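Local coordinates for nodulation protein S (Bradyrhizobium sp., PDB 3OFK) that probably transfers a methyl group from S-adenosyl-L-methionine to nitrogen during the synthesis of Nod factors, the lipochitooligosaccharide signals of root nodulation, at residues L17-D30 / V81-T93. Sequence-based numbering, arbitrary orientation.
Sequences LERELANDDPWRLD and VMPRAIGRACQRT. With SAH (S-adenosyl-L-homocysteine), chain E.
Helix-and-loop packing beside the S-adenosyl-L-homocysteine (SAH) pocket joins the two segments, apolar at L17 and L21, polar at R88 and D30: helix 13-21 packs alongside helix 83-92, the short axes 23° apart, and the loop after it continues along the same helix. Near SAH the join is apolar. The CD2 methyl of L17 touches CG1 of V81 (3.6 Å) beside the adenine, and L21 spreads its fork between two neighbours, CD1 on CB of M82 and CD2 on CB of A85. M82, bent at chi2 and chi3, curls its flexible thioether against CB of L17 and brings CE to the backbone of E18; the small side chain of A85 leaves room for both leucine and ribose. In this Rossmann-like methyltransferase fold, strand 73-80 ends in D80, whose carboxylate binds SAH and M82 N; after V81 and the N-cap residue M82, helix 83-92 begins. The N-terminal segment adds L17, W27 and L29 to the pocket, with SAH SD over the W27 ring face, 3.8 Å from the plane. Farther along the helix the contact turns polar. R88, bent at chi3 (71°), pushes its guanidinium into the turn after helix 13-21, where a planar group with several N-H donors can serve three carbonyls at once: NH1 donates to O of L21 and, in a short bond, to O of N23 (2.5 Å), NH2 to O of D24. The L21 and D24 carbonyls are approached from above their planes, while CG of P26 lies over one guanidinium face. A leucine in place of R88 would probably leave the carbonyls of L21, N23 and D24 without the guanidinium that ties them together. One helical turn on, R92 meets D30 end-on in a two-pronged salt bridge, NH1 to OD2 (2.7 Å) and NH2 to OD1 (2.9 Å), with carboxylate and guanidinium only 11° from coplanar; NE of R92 turns to E67, a second carboxylate, which is likely to limit the guanidinium's rotation.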
loop_
_atom_site.group_PDB
_atom_site.type_symbol
_atom_site.label_atom_id
_atom_site.label_comp_id
_atom_site.label_asym_id
_atom_site.label_seq_id
_atom_site.Cartn_x
_atom_site.Cartn_y
_atom_site.Cartn_z
ATOM N N LEU A 17 -13.122 4.217 -5.364
ATOM C CA LEU A 17 -11.919 3.866 -6.096
ATOM C C LEU A 17 -11.999 4.307 -7.575
ATOM O O LEU A 17 -11.083 4.975 -8.079
ATOM C CB LEU A 17 -11.710 2.349 -5.979
ATOM C CG LEU A 17 -10.750 1.827 -4.905
ATOM C CD1 LEU A 17 -10.623 2.712 -3.688
ATOM C CD2 LEU A 17 -11.003 0.369 -4.495
ATOM N N GLU A 18 -13.088 3.918 -8.237
ATOM C CA GLU A 18 -13.351 4.193 -9.663
ATOM C C GLU A 18 -13.340 5.709 -9.942
ATOM O O GLU A 18 -12.876 6.190 -10.976
ATOM C CB GLU A 18 -14.722 3.589 -10.034
ATOM C CG GLU A 18 -15.261 3.904 -11.428
ATOM C CD GLU A 18 -16.729 3.462 -11.622
ATOM O OE1 GLU A 18 -17.601 3.798 -10.776
ATOM O OE2 GLU A 18 -17.008 2.781 -12.634
ATOM N N ARG A 19 -13.846 6.454 -8.988
ATOM C CA ARG A 19 -13.866 7.908 -9.115
ATOM C C ARG A 19 -12.463 8.506 -9.026
ATOM O O ARG A 19 -12.095 9.348 -9.857
ATOM C CB ARG A 19 -14.766 8.503 -8.059
ATOM C CG ARG A 19 -16.244 8.298 -8.378
ATOM C CD ARG A 19 -16.775 9.332 -9.377
ATOM N NE ARG A 19 -18.210 9.594 -9.174
ATOM C CZ ARG A 19 -18.723 10.433 -8.266
ATOM N NH1 ARG A 19 -17.935 11.127 -7.446
ATOM N NH2 ARG A 19 -20.045 10.583 -8.175
ATOM N N GLU A 20 -11.683 8.079 -8.036
ATOM C CA GLU A 20 -10.307 8.587 -7.894
ATOM C C GLU A 20 -9.448 8.187 -9.076
ATOM O O GLU A 20 -8.602 8.965 -9.523
ATOM C CB GLU A 20 -9.625 8.109 -6.607
ATOM C CG GLU A 20 -9.831 8.972 -5.401
ATOM C CD GLU A 20 -9.195 10.353 -5.473
ATOM O OE1 GLU A 20 -8.356 10.650 -6.359
ATOM O OE2 GLU A 20 -9.555 11.166 -4.610
ATOM N N LEU A 21 -9.670 6.981 -9.592
ATOM C CA LEU A 21 -8.880 6.471 -10.732
ATOM C C LEU A 21 -9.217 7.141 -12.085
ATOM O O LEU A 21 -8.490 6.951 -13.064
ATOM C CB LEU A 21 -9.014 4.952 -10.824
ATOM C CG LEU A 21 -8.278 4.200 -9.693
ATOM C CD1 LEU A 21 -8.837 2.832 -9.544
ATOM C CD2 LEU A 21 -6.724 4.194 -9.892
ATOM N N ALA A 22 -10.305 7.904 -12.128
ATOM C CA ALA A 22 -10.716 8.678 -13.296
ATOM C C ALA A 22 -10.205 10.120 -13.245
ATOM O O ALA A 22 -10.296 10.841 -14.234
ATOM C CB ALA A 22 -12.214 8.668 -13.423
ATOM N N ASN A 23 -9.676 10.531 -12.091
ATOM C CA ASN A 23 -8.978 11.814 -11.959
ATOM C C ASN A 23 -7.663 11.752 -12.736
ATOM O O ASN A 23 -7.036 10.699 -12.774
ATOM C CB ASN A 23 -8.689 12.139 -10.466
ATOM C CG ASN A 23 -9.961 12.522 -9.679
ATOM O OD1 ASN A 23 -10.933 13.007 -10.258
ATOM N ND2 ASN A 23 -9.952 12.286 -8.361
ATOM N N ASP A 24 -7.267 12.876 -13.342
ATOM C CA ASP A 24 -5.931 13.044 -13.934
ATOM C C ASP A 24 -4.825 12.559 -12.981
ATOM O O ASP A 24 -3.930 11.826 -13.397
ATOM C CB ASP A 24 -5.633 14.506 -14.315
ATOM C CG ASP A 24 -6.569 15.063 -15.427
ATOM O OD1 ASP A 24 -7.443 14.321 -15.916
ATOM O OD2 ASP A 24 -6.448 16.268 -15.802
ATOM N N ASP A 25 -4.895 12.962 -11.712
ATOM C CA ASP A 25 -3.886 12.575 -10.703
ATOM C C ASP A 25 -4.623 11.902 -9.548
ATOM O O ASP A 25 -5.089 12.578 -8.623
ATOM C CB ASP A 25 -3.127 13.830 -10.245
ATOM C CG ASP A 25 -2.008 13.541 -9.235
ATOM O OD1 ASP A 25 -1.494 12.405 -9.153
ATOM O OD2 ASP A 25 -1.626 14.496 -8.521
ATOM N N PRO A 26 -4.775 10.566 -9.609
ATOM C CA PRO A 26 -5.523 9.887 -8.547
ATOM C C PRO A 26 -4.906 10.095 -7.188
ATOM O O PRO A 26 -3.691 9.931 -7.032
ATOM C CB PRO A 26 -5.457 8.419 -8.963
ATOM C CG PRO A 26 -5.395 8.487 -10.464
ATOM C CD PRO A 26 -4.433 9.633 -10.701
ATOM N N TRP A 27 -5.730 10.463 -6.216
ATOM C CA TRP A 27 -5.267 10.720 -4.836
ATOM C C TRP A 27 -4.208 11.828 -4.726
ATOM O O TRP A 27 -3.553 11.995 -3.683
ATOM C CB TRP A 27 -4.748 9.424 -4.202
ATOM C CG TRP A 27 -5.828 8.449 -3.874
ATOM C CD1 TRP A 27 -6.567 8.402 -2.726
ATOM C CD2 TRP A 27 -6.293 7.378 -4.697
ATOM N NE1 TRP A 27 -7.471 7.377 -2.791
ATOM C CE2 TRP A 27 -7.317 6.721 -3.986
ATOM C CE3 TRP A 27 -5.954 6.918 -5.970
ATOM C CZ2 TRP A 27 -7.991 5.614 -4.502
ATOM C CZ3 TRP A 27 -6.609 5.803 -6.477
ATOM C CH2 TRP A 27 -7.618 5.162 -5.740
ATOM N N ARG A 28 -4.063 12.613 -5.786
ATOM C CA ARG A 28 -2.996 13.610 -5.865
ATOM C C ARG A 28 -1.572 13.088 -5.566
ATOM O O ARG A 28 -0.716 13.840 -5.103
ATOM C CB ARG A 28 -3.342 14.838 -4.998
ATOM C CG ARG A 28 -3.704 16.060 -5.812
ATOM C CD ARG A 28 -3.522 17.332 -4.965
ATOM N NE ARG A 28 -4.303 17.259 -3.720
ATOM C CZ ARG A 28 -3.991 17.869 -2.572
ATOM N NH1 ARG A 28 -2.889 18.609 -2.469
ATOM N NH2 ARG A 28 -4.788 17.729 -1.510
ATOM N N LEU A 29 -1.305 11.821 -5.867
ATOM C CA LEU A 29 -0.009 11.200 -5.513
ATOM C C LEU A 29 1.190 11.790 -6.266
ATOM O O LEU A 29 2.349 11.675 -5.809
ATOM C CB LEU A 29 -0.055 9.680 -5.746
ATOM C CG LEU A 29 -1.084 8.926 -4.889
ATOM C CD1 LEU A 29 -1.308 7.514 -5.406
ATOM C CD2 LEU A 29 -0.707 8.903 -3.422
ATOM N N ASP A 30 0.940 12.398 -7.424
ATOM C CA ASP A 30 2.040 13.081 -8.143
ATOM C C ASP A 30 2.246 14.506 -7.706
ATOM O O ASP A 30 3.378 14.936 -7.511
ATOM C CB ASP A 30 1.869 12.995 -9.660
ATOM C CG ASP A 30 2.280 11.632 -10.199
ATOM O OD1 ASP A 30 3.401 11.164 -9.871
ATOM O OD2 ASP A 30 1.464 11.002 -10.905
ATOM N N VAL A 81 -7.415 -4.254 -6.790
ATOM C CA VAL A 81 -8.783 -4.684 -6.923
ATOM C C VAL A 81 -9.465 -4.025 -8.126
ATOM O O VAL A 81 -10.459 -4.529 -8.631
ATOM C CB VAL A 81 -9.554 -4.356 -5.649
ATOM C CG1 VAL A 81 -9.898 -2.861 -5.598
ATOM C CG2 VAL A 81 -10.793 -5.199 -5.574
ATOM N N MET A 82 -8.908 -2.911 -8.603
ATOM C CA MET A 82 -9.473 -2.165 -9.720
ATOM C C MET A 82 -8.751 -2.372 -11.048
ATOM O O MET A 82 -7.626 -1.895 -11.213
ATOM C CB MET A 82 -9.459 -0.672 -9.397
ATOM C CG MET A 82 -10.233 -0.297 -8.105
ATOM S SD MET A 82 -11.948 -0.845 -8.109
ATOM C CE MET A 82 -12.658 0.280 -9.292
ATOM N N PRO A 83 -9.406 -3.035 -12.023
ATOM C CA PRO A 83 -8.758 -3.064 -13.345
ATOM C C PRO A 83 -8.242 -1.720 -13.884
ATOM O O PRO A 83 -7.175 -1.699 -14.494
ATOM C CB PRO A 83 -9.843 -3.633 -14.255
ATOM C CG PRO A 83 -10.684 -4.484 -13.333
ATOM C CD PRO A 83 -10.696 -3.752 -12.024
ATOM N N ARG A 84 -8.983 -0.613 -13.696
ATOM C CA ARG A 84 -8.504 0.713 -14.128
ATOM C C ARG A 84 -7.138 1.084 -13.505
ATOM O O ARG A 84 -6.330 1.749 -14.174
ATOM C CB ARG A 84 -9.565 1.814 -13.887
ATOM C CG ARG A 84 -9.163 3.252 -14.328
ATOM C CD ARG A 84 -9.376 3.530 -15.803
ATOM N NE ARG A 84 -8.144 3.719 -16.592
ATOM C CZ ARG A 84 -7.684 2.907 -17.560
ATOM N NH1 ARG A 84 -8.306 1.769 -17.906
ATOM N NH2 ARG A 84 -6.567 3.235 -18.201
ATOM N N ALA A 85 -6.838 0.605 -12.280
ATOM C CA ALA A 85 -5.543 0.871 -11.643
ATOM C C ALA A 85 -4.408 0.119 -12.379
ATOM O O ALA A 85 -3.374 0.703 -12.715
ATOM C CB ALA A 85 -5.565 0.507 -10.166
ATOM N N ILE A 86 -4.647 -1.162 -12.661
ATOM C CA ILE A 86 -3.692 -1.959 -13.451
ATOM C C ILE A 86 -3.449 -1.268 -14.813
ATOM O O ILE A 86 -2.305 -1.096 -15.225
ATOM C CB ILE A 86 -4.203 -3.410 -13.694
ATOM C CG1 ILE A 86 -4.592 -4.117 -12.368
ATOM C CG2 ILE A 86 -3.221 -4.214 -14.541
ATOM C CD1 ILE A 86 -3.561 -4.090 -11.305
ATOM N N GLY A 87 -4.497 -0.819 -15.482
ATOM C CA GLY A 87 -4.354 -0.247 -16.808
ATOM C C GLY A 87 -3.484 1.006 -16.832
ATOM O O GLY A 87 -2.578 1.139 -17.674
ATOM N N ARG A 88 -3.793 1.937 -15.935
ATOM C CA ARG A 88 -3.020 3.199 -15.804
ATOM C C ARG A 88 -1.551 2.963 -15.380
ATOM O O ARG A 88 -0.620 3.557 -15.969
ATOM C CB ARG A 88 -3.748 4.137 -14.843
ATOM C CG ARG A 88 -5.035 4.716 -15.428
ATOM C CD ARG A 88 -5.565 5.852 -14.593
ATOM N NE ARG A 88 -4.709 7.042 -14.719
ATOM C CZ ARG A 88 -5.051 8.270 -14.344
ATOM N NH1 ARG A 88 -6.265 8.525 -13.836
ATOM N NH2 ARG A 88 -4.181 9.265 -14.530
ATOM N N ALA A 89 -1.342 2.069 -14.402
ATOM C CA ALA A 89 -0.034 1.843 -13.831
ATOM C C ALA A 89 0.865 1.134 -14.831
ATOM O O ALA A 89 2.034 1.527 -14.983
ATOM C CB ALA A 89 -0.112 1.059 -12.502
ATOM N N CYS A 90 0.352 0.134 -15.560
ATOM C CA CYS A 90 1.227 -0.602 -16.465
ATOM C C CYS A 90 1.595 0.233 -17.673
ATOM O O CYS A 90 2.611 -0.054 -18.329
ATOM C CB CYS A 90 0.677 -1.969 -16.865
ATOM S SG CYS A 90 -0.559 -1.993 -18.173
ATOM N N GLN A 91 0.795 1.253 -17.979
ATOM C CA GLN A 91 1.208 2.222 -19.000
ATOM C C GLN A 91 2.351 3.088 -18.479
ATOM O O GLN A 91 3.331 3.350 -19.163
ATOM C CB GLN A 91 0.013 3.065 -19.501
ATOM C CG GLN A 91 0.388 4.170 -20.483
ATOM C CD GLN A 91 0.576 3.700 -21.932
ATOM O OE1 GLN A 91 -0.307 3.072 -22.537
ATOM N NE2 GLN A 91 1.720 4.045 -22.507
ATOM N N ARG A 92 2.239 3.505 -17.233
ATOM C CA ARG A 92 3.294 4.246 -16.578
ATOM C C ARG A 92 4.632 3.493 -16.524
ATOM O O ARG A 92 5.699 4.090 -16.786
ATOM C CB ARG A 92 2.804 4.649 -15.204
ATOM C CG ARG A 92 3.755 5.393 -14.371
ATOM C CD ARG A 92 3.018 6.496 -13.682
ATOM N NE ARG A 92 3.918 7.289 -12.877
ATOM C CZ ARG A 92 3.544 8.387 -12.234
ATOM N NH1 ARG A 92 2.289 8.817 -12.331
ATOM N NH2 ARG A 92 4.430 9.050 -11.502
ATOM N N THR A 93 4.602 2.191 -16.252
ATOM C CA THR A 93 5.851 1.437 -16.103
ATOM C C THR A 93 6.262 0.598 -17.299
ATOM O O THR A 93 6.978 -0.398 -17.137
ATOM C CB THR A 93 5.726 0.483 -14.950
ATOM O OG1 THR A 93 4.536 -0.282 -15.141
ATOM C CG2 THR A 93 5.629 1.247 -13.654
HETATM N N SAH E . 0.010 2.042 -2.529
HETATM C CA SAH E . -0.071 3.239 -3.359
HETATM C CB SAH E . -1.515 3.465 -3.801
HETATM C CG SAH E . -2.566 3.812 -2.758
HETATM S SD SAH E . -4.198 4.276 -3.436
HETATM C C SAH E . 0.483 4.504 -2.685
HETATM O O SAH E . 0.709 4.536 -1.474
HETATM O OXT SAH E . 0.714 5.514 -3.349
HETATM C "C5'" SAH E . -5.022 2.705 -3.016
HETATM C "C4'" SAH E . -5.025 1.598 -4.051
HETATM O "O4'" SAH E . -5.484 0.399 -3.428
HETATM C "C3'" SAH E . -5.937 1.859 -5.249
HETATM O "O3'" SAH E . -5.264 1.492 -6.460
HETATM C "C2'" SAH E . -7.137 0.940 -4.968
HETATM O "O2'" SAH E . -7.781 0.522 -6.147
HETATM C "C1'" SAH E . -6.455 -0.202 -4.266
HETATM N N9 SAH E . -7.283 -1.107 -3.436
HETATM C C8 SAH E . -8.314 -0.767 -2.597
HETATM N N7 SAH E . -8.755 -1.894 -1.998
HETATM C C5 SAH E . -8.029 -2.941 -2.427
HETATM C C6 SAH E . -8.081 -4.284 -2.057
HETATM N N6 SAH E . -9.057 -4.696 -1.199
HETATM N N1 SAH E . -7.200 -5.152 -2.654
HETATM C C2 SAH E . -6.256 -4.672 -3.556
HETATM N N3 SAH E . -6.202 -3.321 -3.885
HETATM C C4 SAH E . -7.070 -2.459 -3.310
#